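Local coordinates for protein B-agarase (Saccharophagus degradans, PDB 4BQ2) that hydrolyses the beta-glycosidic linkages of agarose and its oligosaccharides as an exo-acting beta-agarase of glycoside hydrolase family 50, at residues A[254-259]-A[272-277]; A[281-286]-A[695-700]; A[413-418]-A[427-432]; A[481-486]-A[595-600]. All blocks are in the same frame, centred on the assembly; numbering follows the deposited sequence.

Contact 1: A[254-259]-A[272-277]; sequences PKLKAT and MLVDPE
The flat carbonyl group of Glu-277 is held between two side chains of 254-259. Ala-258 CB stands over one of its faces, 3.4 Å from Glu-277 C, while Lys-255 comes up at the oxygen end, slightly to the other side of the plane, its CD 3.3 Å from Glu-277 O. The bend of the lysine chain at chi3 (86°) turns its amino group away from this oxygen to the hydroxyl of Tyr-279. The carboxylate of Asp-275 is met from above its plane: Glu-277 N donates to Asp-275 OD1 over 2.9 Å, 41° out of that plane. Tyr-279 N also bonds to OD1, and Ser-245 holds OD2, so both oxygens of this buried group are engaged. The apolar part of the contact is small. Leu-256 and Val-274 touch at an oblique angle through their methyls, with CD2 of the leucine 4.1 Å from CG2 of the valine. The hydrogen-bonded link between the segments runs through a water, which accepts from Thr-259 N at 2.8 Å and donates to Asp-275 O at 2.9 Å. The loop 254-259 thus lies in a partly buried position against the end of strand 270-274, and the bond from Glu-277 N to Asp-275 OD1 defines an Asx turn, here within the hairpin connection between antiparallel strands 270-274 and 280-287.

Contact 2: A[281-286]-A[695-700]; sequences YFATGL and GAHWFQ
Two backbone hydrogen bonds tie Ala-283 and Gly-285 to the neighbouring parallel strand. Ala-696 N donates to Ala-283 O at 2.9 Å, and Trp-698 N to Gly-285 O at 3.0 Å, the latter with the donor in the carbonyl plane and an N-H...O angle of 163°. Between these bonds the strands part a little and a water bridges them, accepting from Gly-285 N at 3.1 Å and donating to Ala-696 O at 2.7 Å. Carbon-hydrogen contacts add to the join: His-697 CA approaches Gly-285 O, and Leu-286 CA approaches Trp-698 O. Aromatic contacts come next. Gly-695 CA sits over one face of the Phe-282 ring, 3.9 Å from its centroid and offset toward the rim, a CH-pi contact. The Phe-282 ring reaches this place because its CG is opposite the backbone N (chi1 -176°). The imidazole of His-697 instead turns an edge to the partner strand: Gly-285 N lies in the ring plane at that edge, 3.5 Å from His-697 CD2, while NE2 is bonded to the hydroxyl of Ser-414. The Trp-698 indole meets Phe-653 and Phe-720 edge-to-face. Apolar packing is carried by Leu-286 and Trp-698, which run side by side with Leu-286 CD2 3.7 Å from Trp-698 CB. Strands 280-287 and 693-699 are probably the first and last of a (beta/alpha)8 barrel, and their parallel pairing is the seam that closes such a barrel.

Contact 3: A[413-418]-A[427-432]; sequences TSLGNW and NRIPFF
Leu-415 and Ile-429 meet because their first torsions bring the branches together: Leu-415 CG is opposite its own carbonyl carbon (chi1 -48°), and Ile-429 CG2 lies between the backbone N and carbonyl carbon. The two chains cross at a slant, with Leu-415 CG 3.8 Å from Ile-429 CG2 and both leucine methyls also close to that branch. Ser-414 places OG in the same kind of position (chi1 63°), next to the Phe-432 ring, whose CE1 is 3.5 Å from OG. The serine CB lies in the plane of that ring at its edge. The hydroxyl itself is engaged elsewhere, with Thr-284 O and His-697 NE2. Leu-415 N and O both bond to the other backbone, on either side of Phe-431: the N donates to Pro-430 O over 2.9 Å at 166°, and the O accepts from Phe-432 N over 3.0 Å. Leu-415 O also lies at the edge of the Phe-432 ring, 3.3 Å from its CD1. Farther back, the Pro-430 ring rests on Thr-413 O, CD approaching to 3.1 Å, while that oxygen bonds to the hydroxyl of Tyr-281. The 413-418 backbone is thus held as a short strand-like link, Gly-416 pairing with Leu-286 on its other side. Met-407 of helix 394-410 packs on both Leu-415 and Ile-429, strand 483-488 continues the sheet beyond Phe-431, and strand 280-287 lies against Ser-414, Pro-430 and Phe-432.

Contact 4: A[481-486]-A[595-600]; sequences PWCVGV and PNHLYL
Strands 483-488 and 598-599 are parallel neighbours in what is probably the (beta/alpha)8 barrel of the catalytic module, and two backbone hydrogen bonds flank Tyr-599. Val-486 N donates to Leu-598 O at 2.9 Å, and Leu-600 N to Val-486 O at 2.9 Å; in the second the donor stands 36° above the carbonyl plane. Upstream the strands diverge and a water spans them, donating to Val-484 O at 2.7 Å and accepting from Leu-598 N at 3.0 Å. Leu-600 runs along the backbone of the other strand, its CD1 3.4 Å from Gly-485 C, where the glycine presents only main chain. Leu-598 CD1 lies 3.6 Å from Val-484 O. His-597 has CG opposite the carbonyl carbon, beside the backbone N (chi1 -72°), which directs the ring to Cys-483; Cys-483 O lies in the ring plane, 3.1 Å from His-597 CD2. The sulfur of Cys-483 stands obliquely to the same imidazole, and the NE2 of His-597 is fixed by Ser-480 O, just before 481-486. Tyr-599 keeps a ring edge on Val-486 O, CD1 at 3.7 Å, and packs against Phe-583, Val-586, His-587 and Val-590 of helix 565-593. Backbone bonds from Phe-431 to Trp-482 and Val-484 on one side, and those to Leu-598 and Leu-600 on the other, place strand 483-488 between 431-435 and 598-599.

Contacts 2, 3 and 4 follow one another round the likely barrel: the centres of contacts 2 and 3 are 9 Å apart, those of contacts 3 and 4 11 Å. Contact 2 meets contact 3 where Thr-413 OG1 bonds to Phe-282 O at 2.6 Å; contacts 3 and 4 share a sheet through Phe-431 O and Val-484 N, 2.8 Å apart. Contact 1 lays a loop against the end of strand 270-274, the antiparallel neighbour of 280-287, and packs on contact 4 through Pro-276 and Leu-273. If this is the expected barrel, the active site would lie at the C-terminal ends of strands such as 280-287, 483-488 and 693-699; the calcium-binding residues lie outside all four contacts.

Contact 1: A[254-259]-A[272-277]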
# COMPACT_ATOMS: atom_id res chain seq x y z
N PRO A 254 9.37 16.00 -30.34
CA PRO A 254 10.33 15.56 -31.35
C PRO A 254 10.90 14.17 -31.05
O PRO A 254 10.89 13.72 -29.90
CB PRO A 254 11.44 16.60 -31.24
CG PRO A 254 11.44 16.96 -29.78
CD PRO A 254 10.00 16.85 -29.31
N LYS A 255 11.38 13.51 -32.10
CA LYS A 255 11.96 12.18 -31.98
C LYS A 255 13.41 12.32 -31.56
O LYS A 255 14.15 13.15 -32.10
CB LYS A 255 11.77 11.39 -33.30
CG LYS A 255 12.42 10.01 -33.29
CD LYS A 255 11.69 9.01 -34.17
CE LYS A 255 12.14 9.07 -35.62
NZ LYS A 255 11.12 8.38 -36.45
N LEU A 256 13.81 11.56 -30.55
CA LEU A 256 15.19 11.60 -30.06
C LEU A 256 15.92 10.38 -30.58
O LEU A 256 15.38 9.64 -31.38
CB LEU A 256 15.23 11.63 -28.53
CG LEU A 256 14.63 12.75 -27.66
CD1 LEU A 256 14.83 14.12 -28.26
CD2 LEU A 256 13.15 12.47 -27.40
N LYS A 257 17.14 10.16 -30.10
CA LYS A 257 17.95 9.02 -30.57
C LYS A 257 17.24 7.71 -30.20
O LYS A 257 16.84 7.54 -29.05
CB LYS A 257 19.34 9.08 -29.92
CG LYS A 257 20.35 8.07 -30.47
CD LYS A 257 21.78 8.42 -30.02
CE LYS A 257 22.74 7.27 -30.35
NZ LYS A 257 22.68 6.82 -31.76
N ALA A 258 17.07 6.79 -31.17
CA ALA A 258 16.41 5.48 -30.92
C ALA A 258 17.49 4.43 -30.59
O ALA A 258 18.44 4.26 -31.38
CB ALA A 258 15.66 5.06 -32.18
N THR A 259 17.37 3.75 -29.45
CA THR A 259 18.39 2.76 -29.10
C THR A 259 17.85 1.34 -29.21
O THR A 259 18.61 0.37 -29.05
CB THR A 259 18.88 2.93 -27.66
OG1 THR A 259 17.80 2.66 -26.77
CG2 THR A 259 19.42 4.39 -27.42
N MET A 272 12.06 12.54 -18.70
CA MET A 272 11.16 11.70 -19.48
C MET A 272 11.76 10.33 -19.72
O MET A 272 12.98 10.11 -19.57
CB MET A 272 10.83 12.36 -20.85
CG MET A 272 9.96 13.62 -20.77
SD MET A 272 8.31 13.27 -20.11
CE MET A 272 7.41 12.77 -21.57
N LEU A 273 10.89 9.40 -20.08
CA LEU A 273 11.38 8.20 -20.75
C LEU A 273 11.43 8.46 -22.24
O LEU A 273 10.80 9.40 -22.74
CB LEU A 273 10.52 6.98 -20.40
CG LEU A 273 10.63 6.51 -18.91
CD1 LEU A 273 9.39 5.75 -18.42
CD2 LEU A 273 11.87 5.67 -18.67
N VAL A 274 12.15 7.61 -22.96
CA VAL A 274 12.14 7.66 -24.41
C VAL A 274 11.92 6.22 -24.83
O VAL A 274 12.59 5.32 -24.33
CB VAL A 274 13.49 8.17 -24.95
CG1 VAL A 274 13.58 8.03 -26.47
CG2 VAL A 274 13.73 9.60 -24.51
N ASP A 275 11.02 6.00 -25.78
CA ASP A 275 10.70 4.65 -26.18
C ASP A 275 11.76 4.03 -27.15
O ASP A 275 12.67 4.71 -27.58
CB ASP A 275 9.23 4.57 -26.64
CG ASP A 275 9.00 4.98 -28.10
OD1 ASP A 275 9.97 5.16 -28.87
OD2 ASP A 275 7.81 5.10 -28.47
N PRO A 276 11.70 2.71 -27.41
CA PRO A 276 12.74 2.08 -28.25
C PRO A 276 12.97 2.75 -29.65
O PRO A 276 14.01 2.53 -30.28
CB PRO A 276 12.18 0.66 -28.47
CG PRO A 276 11.37 0.39 -27.21
CD PRO A 276 10.72 1.72 -26.89
N GLU A 277 11.98 3.48 -30.15
CA GLU A 277 12.08 4.17 -31.44
C GLU A 277 12.44 5.66 -31.31
O GLU A 277 12.57 6.37 -32.33
CB GLU A 277 10.78 4.03 -32.20
CG GLU A 277 10.42 2.59 -32.45
CD GLU A 277 9.21 2.46 -33.36
OE1 GLU A 277 8.28 3.31 -33.32
OE2 GLU A 277 9.20 1.46 -34.10
O HOH W 1 15.52 4.40 -27.46

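Contact 2: A[281-286]-A[695-700]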
# COMPACT_ATOMS: atom_id res chain seq x y z
N TYR A 281 8.33 9.38 -23.86
CA TYR A 281 7.44 8.41 -23.21
C TYR A 281 7.21 8.78 -21.74
O TYR A 281 8.09 9.33 -21.08
CB TYR A 281 8.06 6.99 -23.35
CG TYR A 281 7.23 5.83 -22.78
CD1 TYR A 281 6.21 5.23 -23.52
CD2 TYR A 281 7.49 5.33 -21.51
CE1 TYR A 281 5.48 4.16 -23.02
CE2 TYR A 281 6.75 4.27 -20.97
CZ TYR A 281 5.75 3.70 -21.73
OH TYR A 281 5.03 2.64 -21.20
N PHE A 282 6.03 8.43 -21.22
CA PHE A 282 5.63 8.74 -19.85
C PHE A 282 4.74 7.55 -19.41
O PHE A 282 3.79 7.18 -20.12
CB PHE A 282 4.89 10.09 -19.76
CG PHE A 282 4.53 10.50 -18.34
CD1 PHE A 282 3.30 10.12 -17.78
CD2 PHE A 282 5.39 11.27 -17.58
CE1 PHE A 282 2.96 10.49 -16.48
CE2 PHE A 282 5.08 11.66 -16.28
CZ PHE A 282 3.85 11.27 -15.72
N ALA A 283 5.12 6.92 -18.30
CA ALA A 283 4.52 5.66 -17.94
C ALA A 283 3.26 5.84 -17.09
O ALA A 283 3.30 6.47 -16.03
CB ALA A 283 5.55 4.80 -17.20
N THR A 284 2.15 5.30 -17.57
CA THR A 284 0.94 5.22 -16.78
C THR A 284 0.44 3.79 -16.88
O THR A 284 0.69 3.11 -17.88
CB THR A 284 -0.14 6.20 -17.28
OG1 THR A 284 -0.48 5.87 -18.64
CG2 THR A 284 0.38 7.68 -17.17
N GLY A 285 -0.25 3.33 -15.84
CA GLY A 285 -0.80 1.96 -15.86
C GLY A 285 -1.08 1.44 -14.45
O GLY A 285 -1.00 2.21 -13.46
N LEU A 286 -1.40 0.15 -14.36
CA LEU A 286 -1.83 -0.45 -13.10
C LEU A 286 -0.92 -1.56 -12.68
O LEU A 286 -0.31 -2.25 -13.53
CB LEU A 286 -3.27 -1.02 -13.22
CG LEU A 286 -4.27 -0.10 -13.96
CD1 LEU A 286 -5.64 -0.78 -14.04
CD2 LEU A 286 -4.40 1.33 -13.40
N GLY A 695 6.67 8.85 -14.64
CA GLY A 695 5.43 8.05 -14.66
C GLY A 695 4.88 7.77 -13.27
O GLY A 695 5.49 8.10 -12.25
N ALA A 696 3.74 7.11 -13.23
CA ALA A 696 3.07 6.74 -11.97
C ALA A 696 2.14 5.56 -12.24
O ALA A 696 1.33 5.62 -13.17
CB ALA A 696 2.25 7.91 -11.46
N HIS A 697 2.25 4.53 -11.42
CA HIS A 697 1.39 3.35 -11.52
C HIS A 697 0.44 3.31 -10.30
O HIS A 697 0.82 3.60 -9.16
CB HIS A 697 2.22 2.05 -11.57
CG HIS A 697 2.96 1.86 -12.86
ND1 HIS A 697 4.29 1.46 -12.91
CD2 HIS A 697 2.57 2.01 -14.15
CE1 HIS A 697 4.67 1.36 -14.18
NE2 HIS A 697 3.64 1.70 -14.95
N TRP A 698 -0.80 2.97 -10.60
CA TRP A 698 -1.88 2.79 -9.61
C TRP A 698 -1.92 1.37 -9.10
O TRP A 698 -1.81 0.39 -9.90
CB TRP A 698 -3.19 3.13 -10.35
CG TRP A 698 -4.45 2.66 -9.68
CD1 TRP A 698 -4.94 1.37 -9.61
CD2 TRP A 698 -5.38 3.48 -9.00
NE1 TRP A 698 -6.15 1.35 -8.92
CE2 TRP A 698 -6.43 2.64 -8.53
CE3 TRP A 698 -5.43 4.86 -8.73
CZ2 TRP A 698 -7.52 3.14 -7.83
CZ3 TRP A 698 -6.50 5.35 -8.02
CH2 TRP A 698 -7.55 4.50 -7.60
N PHE A 699 -2.05 1.24 -7.78
CA PHE A 699 -2.18 -0.07 -7.15
C PHE A 699 -3.64 -0.22 -6.73
O PHE A 699 -4.08 0.48 -5.81
CB PHE A 699 -1.27 -0.12 -5.90
CG PHE A 699 -1.15 -1.49 -5.27
CD1 PHE A 699 -2.17 -1.98 -4.44
CD2 PHE A 699 -0.03 -2.29 -5.50
CE1 PHE A 699 -2.06 -3.23 -3.85
CE2 PHE A 699 0.09 -3.57 -4.92
CZ PHE A 699 -0.94 -4.05 -4.10
N GLN A 700 -4.44 -1.08 -7.38
CA GLN A 700 -4.04 -2.11 -8.35
C GLN A 700 -5.18 -2.31 -9.37
O GLN A 700 -6.15 -1.58 -9.35
CB GLN A 700 -3.77 -3.41 -7.59
CG GLN A 700 -5.00 -3.81 -6.73
CD GLN A 700 -4.79 -5.05 -5.91
OE1 GLN A 700 -3.69 -5.61 -5.84
NE2 GLN A 700 -5.84 -5.49 -5.26
O HOH W 2 -1.19 5.77 -14.17

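Contact 3: A[413-418]-A[427-432]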
# COMPACT_ATOMS: atom_id res chain seq x y z
N THR A 413 -0.13 3.78 -20.90
CA THR A 413 0.98 3.55 -21.79
C THR A 413 1.74 2.27 -21.39
O THR A 413 2.67 1.85 -22.10
CB THR A 413 1.94 4.74 -21.81
OG1 THR A 413 2.43 4.97 -20.49
CG2 THR A 413 1.28 6.02 -22.34
N SER A 414 1.33 1.62 -20.29
CA SER A 414 2.01 0.40 -19.84
C SER A 414 1.11 -0.48 -18.99
O SER A 414 0.09 -0.01 -18.50
CB SER A 414 3.22 0.77 -18.96
OG SER A 414 2.83 1.44 -17.78
N LEU A 415 1.56 -1.73 -18.82
CA LEU A 415 1.20 -2.64 -17.71
C LEU A 415 2.23 -2.45 -16.61
O LEU A 415 3.42 -2.42 -16.90
CB LEU A 415 1.23 -4.11 -18.18
CG LEU A 415 0.49 -4.37 -19.51
CD1 LEU A 415 0.66 -5.81 -20.03
CD2 LEU A 415 -0.98 -4.01 -19.42
N GLY A 416 1.79 -2.31 -15.36
CA GLY A 416 2.68 -1.83 -14.31
C GLY A 416 3.31 -3.03 -13.64
O GLY A 416 3.42 -4.12 -14.24
N ASN A 417 3.75 -2.84 -12.41
CA ASN A 417 4.45 -3.88 -11.70
C ASN A 417 3.57 -5.09 -11.41
O ASN A 417 2.37 -4.95 -11.30
CB ASN A 417 5.02 -3.34 -10.39
CG ASN A 417 6.21 -4.15 -9.90
OD1 ASN A 417 6.87 -4.86 -10.69
ND2 ASN A 417 6.52 -4.02 -8.62
N TRP A 418 4.21 -6.24 -11.24
CA TRP A 418 3.55 -7.52 -10.99
C TRP A 418 2.51 -7.80 -12.07
O TRP A 418 1.35 -8.16 -11.78
CB TRP A 418 2.93 -7.54 -9.58
CG TRP A 418 4.00 -7.28 -8.54
CD1 TRP A 418 5.08 -8.07 -8.26
CD2 TRP A 418 4.04 -6.19 -7.60
NE1 TRP A 418 5.80 -7.53 -7.21
CE2 TRP A 418 5.20 -6.36 -6.81
CE3 TRP A 418 3.22 -5.06 -7.38
CZ2 TRP A 418 5.55 -5.47 -5.78
CZ3 TRP A 418 3.56 -4.16 -6.37
CH2 TRP A 418 4.73 -4.38 -5.58
N ASN A 427 3.02 -7.74 -27.13
CA ASN A 427 3.51 -6.97 -28.26
C ASN A 427 2.53 -5.89 -28.76
O ASN A 427 2.50 -5.56 -29.93
CB ASN A 427 3.98 -7.90 -29.40
CG ASN A 427 5.18 -8.73 -29.00
OD1 ASN A 427 5.83 -8.46 -27.98
ND2 ASN A 427 5.48 -9.77 -29.78
N ARG A 428 1.75 -5.33 -27.84
CA ARG A 428 0.79 -4.26 -28.19
C ARG A 428 0.88 -3.11 -27.16
O ARG A 428 0.49 -1.96 -27.44
CB ARG A 428 -0.66 -4.82 -28.24
CG ARG A 428 -0.95 -5.82 -29.39
CD ARG A 428 -2.14 -6.73 -29.01
NE ARG A 428 -3.29 -5.89 -28.94
CZ ARG A 428 -4.40 -6.02 -28.23
NH1 ARG A 428 -4.68 -7.04 -27.40
NH2 ARG A 428 -5.25 -5.04 -28.39
N ILE A 429 1.36 -3.43 -25.97
CA ILE A 429 1.52 -2.42 -24.91
C ILE A 429 2.76 -2.80 -24.07
O ILE A 429 2.99 -3.99 -23.80
CB ILE A 429 0.24 -2.30 -24.01
CG1 ILE A 429 0.37 -1.06 -23.09
CG2 ILE A 429 -0.00 -3.60 -23.21
CD1 ILE A 429 -0.89 -0.80 -22.25
N PRO A 430 3.60 -1.80 -23.73
CA PRO A 430 4.80 -2.11 -22.95
C PRO A 430 4.45 -2.59 -21.56
O PRO A 430 3.32 -2.39 -21.09
CB PRO A 430 5.51 -0.74 -22.85
CG PRO A 430 4.99 0.04 -24.00
CD PRO A 430 3.54 -0.37 -24.09
N PHE A 431 5.42 -3.18 -20.88
CA PHE A 431 5.18 -3.68 -19.51
C PHE A 431 6.41 -3.46 -18.64
O PHE A 431 7.52 -3.28 -19.15
CB PHE A 431 4.87 -5.19 -19.52
CG PHE A 431 6.00 -6.03 -20.06
CD1 PHE A 431 6.18 -6.18 -21.45
CD2 PHE A 431 6.88 -6.67 -19.19
CE1 PHE A 431 7.23 -6.96 -21.95
CE2 PHE A 431 7.92 -7.44 -19.67
CZ PHE A 431 8.09 -7.61 -21.05
N PHE A 432 6.20 -3.49 -17.33
CA PHE A 432 7.30 -3.43 -16.35
C PHE A 432 7.49 -4.81 -15.81
O PHE A 432 6.51 -5.49 -15.54
CB PHE A 432 6.98 -2.45 -15.22
CG PHE A 432 7.05 -1.02 -15.67
CD1 PHE A 432 6.12 -0.51 -16.57
CD2 PHE A 432 8.09 -0.21 -15.23
CE1 PHE A 432 6.20 0.82 -17.02
CE2 PHE A 432 8.17 1.12 -15.65
CZ PHE A 432 7.22 1.64 -16.55

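Contact 4: A[481-486]-A[595-600]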
# COMPACT_ATOMS: atom_id res chain seq x y z
N PRO A 481 12.14 -5.35 -26.37
CA PRO A 481 12.06 -3.88 -26.31
C PRO A 481 10.80 -3.42 -25.59
O PRO A 481 10.74 -2.28 -25.16
CB PRO A 481 11.94 -3.45 -27.79
CG PRO A 481 11.33 -4.66 -28.48
CD PRO A 481 11.96 -5.85 -27.76
N TRP A 482 9.79 -4.30 -25.49
CA TRP A 482 8.52 -3.91 -24.84
C TRP A 482 8.65 -3.82 -23.33
O TRP A 482 7.76 -3.28 -22.67
CB TRP A 482 7.40 -4.89 -25.19
CG TRP A 482 7.02 -4.86 -26.60
CD1 TRP A 482 7.51 -5.66 -27.61
CD2 TRP A 482 6.07 -3.99 -27.19
NE1 TRP A 482 6.91 -5.30 -28.82
CE2 TRP A 482 6.00 -4.30 -28.57
CE3 TRP A 482 5.25 -2.96 -26.68
CZ2 TRP A 482 5.16 -3.61 -29.46
CZ3 TRP A 482 4.39 -2.29 -27.57
CH2 TRP A 482 4.37 -2.61 -28.94
N CYS A 483 9.74 -4.35 -22.78
CA CYS A 483 9.93 -4.21 -21.33
C CYS A 483 10.54 -2.85 -21.00
O CYS A 483 11.71 -2.59 -21.32
CB CYS A 483 10.78 -5.35 -20.78
SG CYS A 483 11.21 -5.16 -19.02
N VAL A 484 9.79 -2.01 -20.29
CA VAL A 484 10.24 -0.65 -19.97
C VAL A 484 11.41 -0.70 -18.99
O VAL A 484 12.41 0.02 -19.12
CB VAL A 484 9.08 0.23 -19.39
CG1 VAL A 484 9.56 1.67 -19.13
CG2 VAL A 484 7.89 0.27 -20.36
N GLY A 485 11.31 -1.59 -18.03
CA GLY A 485 12.34 -1.66 -17.02
C GLY A 485 12.02 -2.74 -16.01
O GLY A 485 10.95 -3.37 -16.08
N VAL A 486 12.93 -2.91 -15.05
CA VAL A 486 12.83 -3.98 -14.06
C VAL A 486 12.84 -3.41 -12.63
O VAL A 486 13.83 -2.78 -12.25
CB VAL A 486 14.04 -4.98 -14.19
CG1 VAL A 486 13.91 -6.10 -13.14
CG2 VAL A 486 14.15 -5.58 -15.60
N PRO A 595 21.48 -6.40 -19.86
CA PRO A 595 22.29 -5.20 -19.99
C PRO A 595 21.63 -4.01 -20.67
O PRO A 595 22.11 -2.87 -20.51
CB PRO A 595 23.49 -5.68 -20.81
CG PRO A 595 22.94 -6.80 -21.64
CD PRO A 595 22.00 -7.51 -20.69
N ASN A 596 20.58 -4.26 -21.46
CA ASN A 596 19.90 -3.21 -22.21
C ASN A 596 18.80 -2.48 -21.42
O ASN A 596 18.36 -1.42 -21.84
CB ASN A 596 19.27 -3.80 -23.46
CG ASN A 596 20.27 -4.51 -24.36
OD1 ASN A 596 20.21 -5.74 -24.56
ND2 ASN A 596 21.22 -3.76 -24.86
N HIS A 597 18.36 -3.05 -20.29
CA HIS A 597 17.13 -2.59 -19.65
C HIS A 597 17.36 -1.74 -18.41
O HIS A 597 18.33 -1.95 -17.69
CB HIS A 597 16.23 -3.80 -19.34
CG HIS A 597 15.63 -4.37 -20.58
ND1 HIS A 597 16.29 -5.31 -21.35
CD2 HIS A 597 14.46 -4.12 -21.20
CE1 HIS A 597 15.54 -5.60 -22.41
NE2 HIS A 597 14.42 -4.91 -22.32
N LEU A 598 16.48 -0.75 -18.23
CA LEU A 598 16.53 0.15 -17.06
C LEU A 598 16.29 -0.61 -15.78
O LEU A 598 15.39 -1.49 -15.71
CB LEU A 598 15.46 1.23 -17.19
CG LEU A 598 15.60 2.12 -18.41
CD1 LEU A 598 14.36 2.99 -18.54
CD2 LEU A 598 16.86 2.96 -18.23
N TYR A 599 17.08 -0.30 -14.76
CA TYR A 599 16.86 -0.88 -13.46
C TYR A 599 16.12 0.19 -12.66
O TYR A 599 16.57 1.33 -12.56
CB TYR A 599 18.19 -1.29 -12.78
CG TYR A 599 18.10 -1.44 -11.28
CD1 TYR A 599 17.09 -2.20 -10.68
CD2 TYR A 599 19.08 -0.87 -10.45
CE1 TYR A 599 17.01 -2.33 -9.31
CE2 TYR A 599 19.02 -0.98 -9.08
CZ TYR A 599 17.98 -1.70 -8.51
OH TYR A 599 17.94 -1.83 -7.15
N LEU A 600 15.00 -0.18 -12.06
CA LEU A 600 14.06 0.80 -11.52
C LEU A 600 14.03 0.89 -9.99
O LEU A 600 13.06 1.40 -9.43
CB LEU A 600 12.66 0.52 -12.07
CG LEU A 600 12.54 0.41 -13.60
CD1 LEU A 600 11.17 -0.15 -13.93
CD2 LEU A 600 12.78 1.76 -14.31
O HOH W 3 14.60 -0.44 -20.54